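Local coordinates for AlgW protein (Pseudomonas aeruginosa, PDB 7CO3) that probably works as a serine endopeptidase of the HtrA type, joining a trypsin-like protease domain to a PDZ domain, at residues Gln269-Ile272 with Gln276-Arg279; Pro150-Ala155 with Leu265-Ser270. The protein carries 1 engineered substitution. All coordinates share one frame; numbering follows the deposited sequence.

Contact 1. Residues Gln269-Ile272 with Gln276-Arg279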
loop_
_atom_site.group_PDB
_atom_site.type_symbol
_atom_site.label_atom_id
_atom_site.label_comp_id
_atom_site.label_asym_id
_atom_site.label_seq_id
_atom_site.Cartn_x
_atom_site.Cartn_y
_atom_site.Cartn_z
ATOM N N GLN B 269 4.444 24.424 21.920
ATOM C CA GLN B 269 4.920 25.206 23.059
ATOM C C GLN B 269 4.366 26.628 23.026
ATOM O O GLN B 269 3.871 27.131 24.042
ATOM C CB GLN B 269 6.451 25.170 23.104
ATOM C CG GLN B 269 6.952 23.804 23.625
ATOM C CD GLN B 269 8.350 23.366 23.168
ATOM O OE1 GLN B 269 8.730 22.208 23.370
ATOM N NE2 GLN B 269 9.122 24.281 22.576
ATOM N N SER B 270 4.383 27.267 21.853
ATOM C CA SER B 270 3.900 28.641 21.763
ATOM C C SER B 270 2.390 28.735 21.928
ATOM O O SER B 270 1.884 29.735 22.462
ATOM C CB SER B 270 4.308 29.286 20.466
ATOM O OG SER B 270 4.330 30.685 20.666
ATOM N N ILE B 271 1.645 27.747 21.428
ATOM C CA ILE B 271 0.198 27.771 21.603
ATOM C C ILE B 271 -0.140 27.636 23.073
ATOM O O ILE B 271 -1.011 28.340 23.597
ATOM C CB ILE B 271 -0.473 26.666 20.756
ATOM C CG1 ILE B 271 -0.527 27.096 19.287
ATOM C CG2 ILE B 271 -1.894 26.353 21.268
ATOM C CD1 ILE B 271 -0.883 25.947 18.299
ATOM N N ILE B 272 0.557 26.739 23.767
ATOM C CA ILE B 272 0.314 26.562 25.183
ATOM C C ILE B 272 0.594 27.864 25.934
ATOM O O ILE B 272 -0.072 28.181 26.923
ATOM C CB ILE B 272 1.146 25.369 25.697
ATOM C CG1 ILE B 272 0.728 24.080 24.957
ATOM C CG2 ILE B 272 0.974 25.171 27.192
ATOM C CD1 ILE B 272 0.919 22.790 25.752
ATOM N N GLN B 276 -1.545 31.079 20.494
ATOM C CA GLN B 276 -1.299 30.981 19.068
ATOM C C GLN B 276 0.208 31.049 18.919
ATOM O O GLN B 276 0.946 31.025 19.908
ATOM C CB GLN B 276 -2.009 32.091 18.291
ATOM C CG GLN B 276 -1.323 33.451 18.413
ATOM C CD GLN B 276 -2.176 34.622 17.941
ATOM O OE1 GLN B 276 -1.808 35.350 17.015
ATOM N NE2 GLN B 276 -3.327 34.806 18.584
ATOM N N VAL B 277 0.670 31.131 17.684
ATOM C CA VAL B 277 2.080 31.341 17.419
ATOM C C VAL B 277 2.226 32.747 16.877
ATOM O O VAL B 277 1.496 33.153 15.960
ATOM C CB VAL B 277 2.661 30.291 16.458
ATOM C CG1 VAL B 277 4.177 30.432 16.384
ATOM C CG2 VAL B 277 2.258 28.905 16.948
ATOM N N ILE B 278 3.136 33.490 17.493
ATOM C CA ILE B 278 3.443 34.876 17.162
ATOM C C ILE B 278 4.501 34.842 16.076
ATOM O O ILE B 278 5.615 34.365 16.304
ATOM C CB ILE B 278 3.935 35.632 18.413
ATOM C CG1 ILE B 278 2.995 35.373 19.600
ATOM C CG2 ILE B 278 4.294 37.105 18.128
ATOM C CD1 ILE B 278 1.564 35.828 19.367
ATOM N N ARG B 279 4.151 35.279 14.880
ATOM C CA ARG B 279 5.148 35.298 13.827
ATOM C C ARG B 279 5.569 36.729 13.552
ATOM O O ARG B 279 4.815 37.677 13.793
ATOM C CB ARG B 279 4.629 34.644 12.543
ATOM C CG ARG B 279 4.405 33.146 12.742
ATOM C CD ARG B 279 3.793 32.448 11.550
ATOM N NE ARG B 279 3.219 31.183 12.004
ATOM C CZ ARG B 279 3.902 30.056 12.047
ATOM N NH1 ARG B 279 3.341 28.949 12.504
ATOM N NH2 ARG B 279 5.162 30.047 11.624
#

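Contact 2. Residues Pro150-Ala155 with Leu265-Ser270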
loop_
_atom_site.group_PDB
_atom_site.type_symbol
_atom_site.label_atom_id
_atom_site.label_comp_id
_atom_site.label_asym_id
_atom_site.label_seq_id
_atom_site.Cartn_x
_atom_site.Cartn_y
_atom_site.Cartn_z
ATOM N N PRO B 150 -3.427 27.410 11.823
ATOM C CA PRO B 150 -3.723 27.031 10.444
ATOM C C PRO B 150 -2.529 27.052 9.515
ATOM O O PRO B 150 -2.541 26.358 8.497
ATOM C CB PRO B 150 -4.768 28.072 10.028
ATOM C CG PRO B 150 -5.451 28.443 11.322
ATOM C CD PRO B 150 -4.385 28.392 12.363
ATOM N N GLU B 151 -1.505 27.849 9.782
ATOM C CA GLU B 151 -0.474 27.948 8.761
ATOM C C GLU B 151 0.524 26.806 8.858
ATOM O O GLU B 151 1.352 26.660 7.965
ATOM C CB GLU B 151 0.195 29.313 8.813
ATOM C CG GLU B 151 -0.834 30.459 8.770
ATOM C CD GLU B 151 -0.346 31.690 8.018
ATOM O OE1 GLU B 151 0.122 31.550 6.866
ATOM O OE2 GLU B 151 -0.461 32.808 8.570
ATOM N N THR B 152 0.467 25.990 9.913
ATOM C CA THR B 152 1.169 24.711 9.899
ATOM C C THR B 152 0.225 23.522 9.937
ATOM O O THR B 152 0.702 22.394 10.052
ATOM C CB THR B 152 2.138 24.598 11.072
ATOM O OG1 THR B 152 1.387 24.638 12.283
ATOM C CG2 THR B 152 3.183 25.717 11.066
ATOM N N ASP B 153 -1.091 23.759 9.915
ATOM C CA ASP B 153 -2.114 22.722 10.134
ATOM C C ASP B 153 -1.929 22.005 11.468
ATOM O O ASP B 153 -1.986 20.769 11.540
ATOM C CB ASP B 153 -2.138 21.713 8.975
ATOM C CG ASP B 153 -3.450 20.903 8.909
ATOM O OD1 ASP B 153 -4.412 21.226 9.653
ATOM O OD2 ASP B 153 -3.508 19.923 8.125
ATOM N N LEU B 154 -1.743 22.766 12.552
ATOM C CA LEU B 154 -1.652 22.139 13.871
ATOM C C LEU B 154 -2.653 22.748 14.842
ATOM O O LEU B 154 -3.098 23.886 14.682
ATOM C CB LEU B 154 -0.217 22.223 14.455
ATOM C CG LEU B 154 0.831 21.396 13.661
ATOM C CD1 LEU B 154 2.281 21.742 14.038
ATOM C CD2 LEU B 154 0.594 19.898 13.885
ATOM N N ALA B 155 -3.005 21.977 15.858
ATOM C CA ALA B 155 -3.878 22.488 16.899
ATOM C C ALA B 155 -3.537 21.767 18.184
ATOM O O ALA B 155 -3.018 20.653 18.164
ATOM C CB ALA B 155 -5.365 22.324 16.559
ATOM N N LEU B 265 6.701 20.605 17.871
ATOM C CA LEU B 265 6.939 20.945 19.275
ATOM C C LEU B 265 7.022 22.460 19.481
ATOM O O LEU B 265 6.499 22.980 20.478
ATOM C CB LEU B 265 8.205 20.261 19.785
ATOM C CG LEU B 265 8.211 18.741 19.848
ATOM C CD1 LEU B 265 9.445 18.192 20.548
ATOM C CD2 LEU B 265 6.956 18.301 20.545
ATOM N N GLU B 266 7.673 23.172 18.557
ATOM C CA GLU B 266 7.700 24.638 18.583
ATOM C C GLU B 266 6.290 25.199 18.667
ATOM O O GLU B 266 5.916 25.848 19.660
ATOM C CB GLU B 266 8.351 25.189 17.311
ATOM C CG GLU B 266 9.855 25.308 17.258
ATOM C CD GLU B 266 10.326 25.438 15.818
ATOM O OE1 GLU B 266 9.888 26.389 15.134
ATOM O OE2 GLU B 266 11.094 24.569 15.356
ATOM N N VAL B 267 5.496 24.937 17.616
ATOM C CA VAL B 267 4.092 25.324 17.543
ATOM C C VAL B 267 3.357 24.992 18.833
ATOM O O VAL B 267 2.684 25.860 19.406
ATOM C CB VAL B 267 3.441 24.642 16.329
ATOM C CG1 VAL B 267 1.906 24.740 16.401
ATOM C CG2 VAL B 267 3.993 25.220 15.037
ATOM N N MET B 268 3.479 23.751 19.316
ATOM C CA MET B 268 2.762 23.342 20.525
ATOM C C MET B 268 3.144 24.209 21.725
ATOM O O MET B 268 2.279 24.640 22.493
ATOM C CB MET B 268 3.062 21.896 20.878
ATOM C CG MET B 268 2.268 21.386 22.047
ATOM S SD MET B 268 2.852 19.808 22.616
ATOM C CE MET B 268 4.620 20.049 22.565
ATOM N N GLN B 269 4.444 24.424 21.920
ATOM C CA GLN B 269 4.920 25.206 23.059
ATOM C C GLN B 269 4.366 26.628 23.026
ATOM O O GLN B 269 3.871 27.131 24.042
ATOM C CB GLN B 269 6.451 25.170 23.104
ATOM C CG GLN B 269 6.952 23.804 23.625
ATOM C CD GLN B 269 8.350 23.366 23.168
ATOM O OE1 GLN B 269 8.730 22.208 23.370
ATOM N NE2 GLN B 269 9.122 24.281 22.576
ATOM N N SER B 270 4.383 27.267 21.853
ATOM C CA SER B 270 3.900 28.641 21.763
ATOM C C SER B 270 2.390 28.735 21.928
ATOM O O SER B 270 1.884 29.735 22.462
ATOM C CB SER B 270 4.308 29.286 20.466
ATOM O OG SER B 270 4.330 30.685 20.666
#

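Contact 1. Residues Gln269-Ile272 with Gln276-Arg279
Gln-276 meets the helix backbone with its own backbone, and its carbonyl is the polar centre of the contact. Its O lies 3.5 Å from Ser-270 OG, a long, weak hydrogen bond that competes for the one hydroxyl proton with the hydrogen bond between OG and His-274 ND1. The hydroxyl reaches this position because OG is turned anti to the backbone N of Ser-270 (chi1 -156°), on the side of the carbonyl carbon. The same Gln-276 O comes within 3.0 Å of Ser-270 O. These are two acceptors with no proton between them, an approach that is electrostatically unfavourable in itself. Alongside, the CG1 branch of Ile-271 rests against the main chain of Gln-276, 4.0 Å from its CA, while the glutamine CB points away from the helix.

The example illustrates how a chain leaves one domain for another: helix 261-274 packs on the trypsin-like domain, and residues 276-279 form the linker leading into strand 280-281 at the edge of the PDZ-domain sheet. The linker folds back over the last turns of the helix before departing.

Val-277 supplies the apolar half. Its CG2 methyl rests against two helix side chains, 4.1 Å from Ile-271 CG1 and equally far from Ser-270 CB. Ile-271 is buried and continues beneath the linker to Val-146 and Asp-149 of strand 140-149. Ile-278 barely takes part, its N lying 4.4 Å from Ser-270 OG, and its side chain leans on Pro-350 instead. By Arg-279 the chain has left the helix; the CG1 methyl of Val-277 lies over one face of its guanidinium, 4.2 Å above the plane and toward the rim, and NH1 is salt-bridged to Asp-149.

Contact 2. Residues Pro150-Ala155 with Leu265-Ser270
A tight turn with a G1 beta bulge, in which Asp-153 and Leu-154 both face Asp-149, joins strands 140-149 and 154-158 of the protease barrel, and helix 261-274 lays Val-267 against it. Asp-153 takes the left-handed conformation (phi 56°, psi 48°) expected at the first position of such a bulge. From its place in the family sequence it is probably the aspartate of the catalytic triad, consistent with the hydrogen bond from its OD1 to the backbone N of His-123.

Val-267 carries the helix side of the contact, with CG1 turned mainly to Leu-154 and CG2 mainly to Thr-152, though CG2 also lies 4.0 Å from Leu-154 CD1. CG1, anti to the backbone N (chi1 166°), sits 3.8 Å from Leu-154 CB and just as far from the CD1 methyl of that leucine. The leucine side chain runs across the valine, and its CD1 also comes within 3.9 Å of Val-267 CB. The other methyl, CG2, meets Thr-152 at 3.8 Å from OG1 and 4.1 Å from CG2, the two side chains passing alongside in opposite directions. Although Thr-152 OG1 touches carbon here, its polar partner is Asp-149 OD2, so a buried hydroxyl is satisfied while its flank serves in apolar packing.

Other barrel strands lie against the same helix. Asp-149 of strand 140-149 also touches Val-267, Met-268 and Leu-265 lean on Met-112 of strand 104-113, and beyond the turn Ala-155 pairs through its backbone with Thr-120 of strand 117-120.

Contacts 1 and 2 use successive turns of helix 261-274, and their centres lie 7 Å apart. They also touch directly: Val-277 CG2 is 3.9 Å from Val-267 O, and Arg-279 NH1 is 3.5 Å from Thr-152 CG2. Asp-149 connects them chemically, since its OD2 takes both the salt bridge from Arg-279 and the hydrogen bond with Thr-152. The end of the linker, at Arg-279, is thus tied to the turn at Thr-152, the residue that immediately precedes Asp-153 in the chain. The linker to the PDZ domain therefore packs beside the turn that carries the probable triad aspartate.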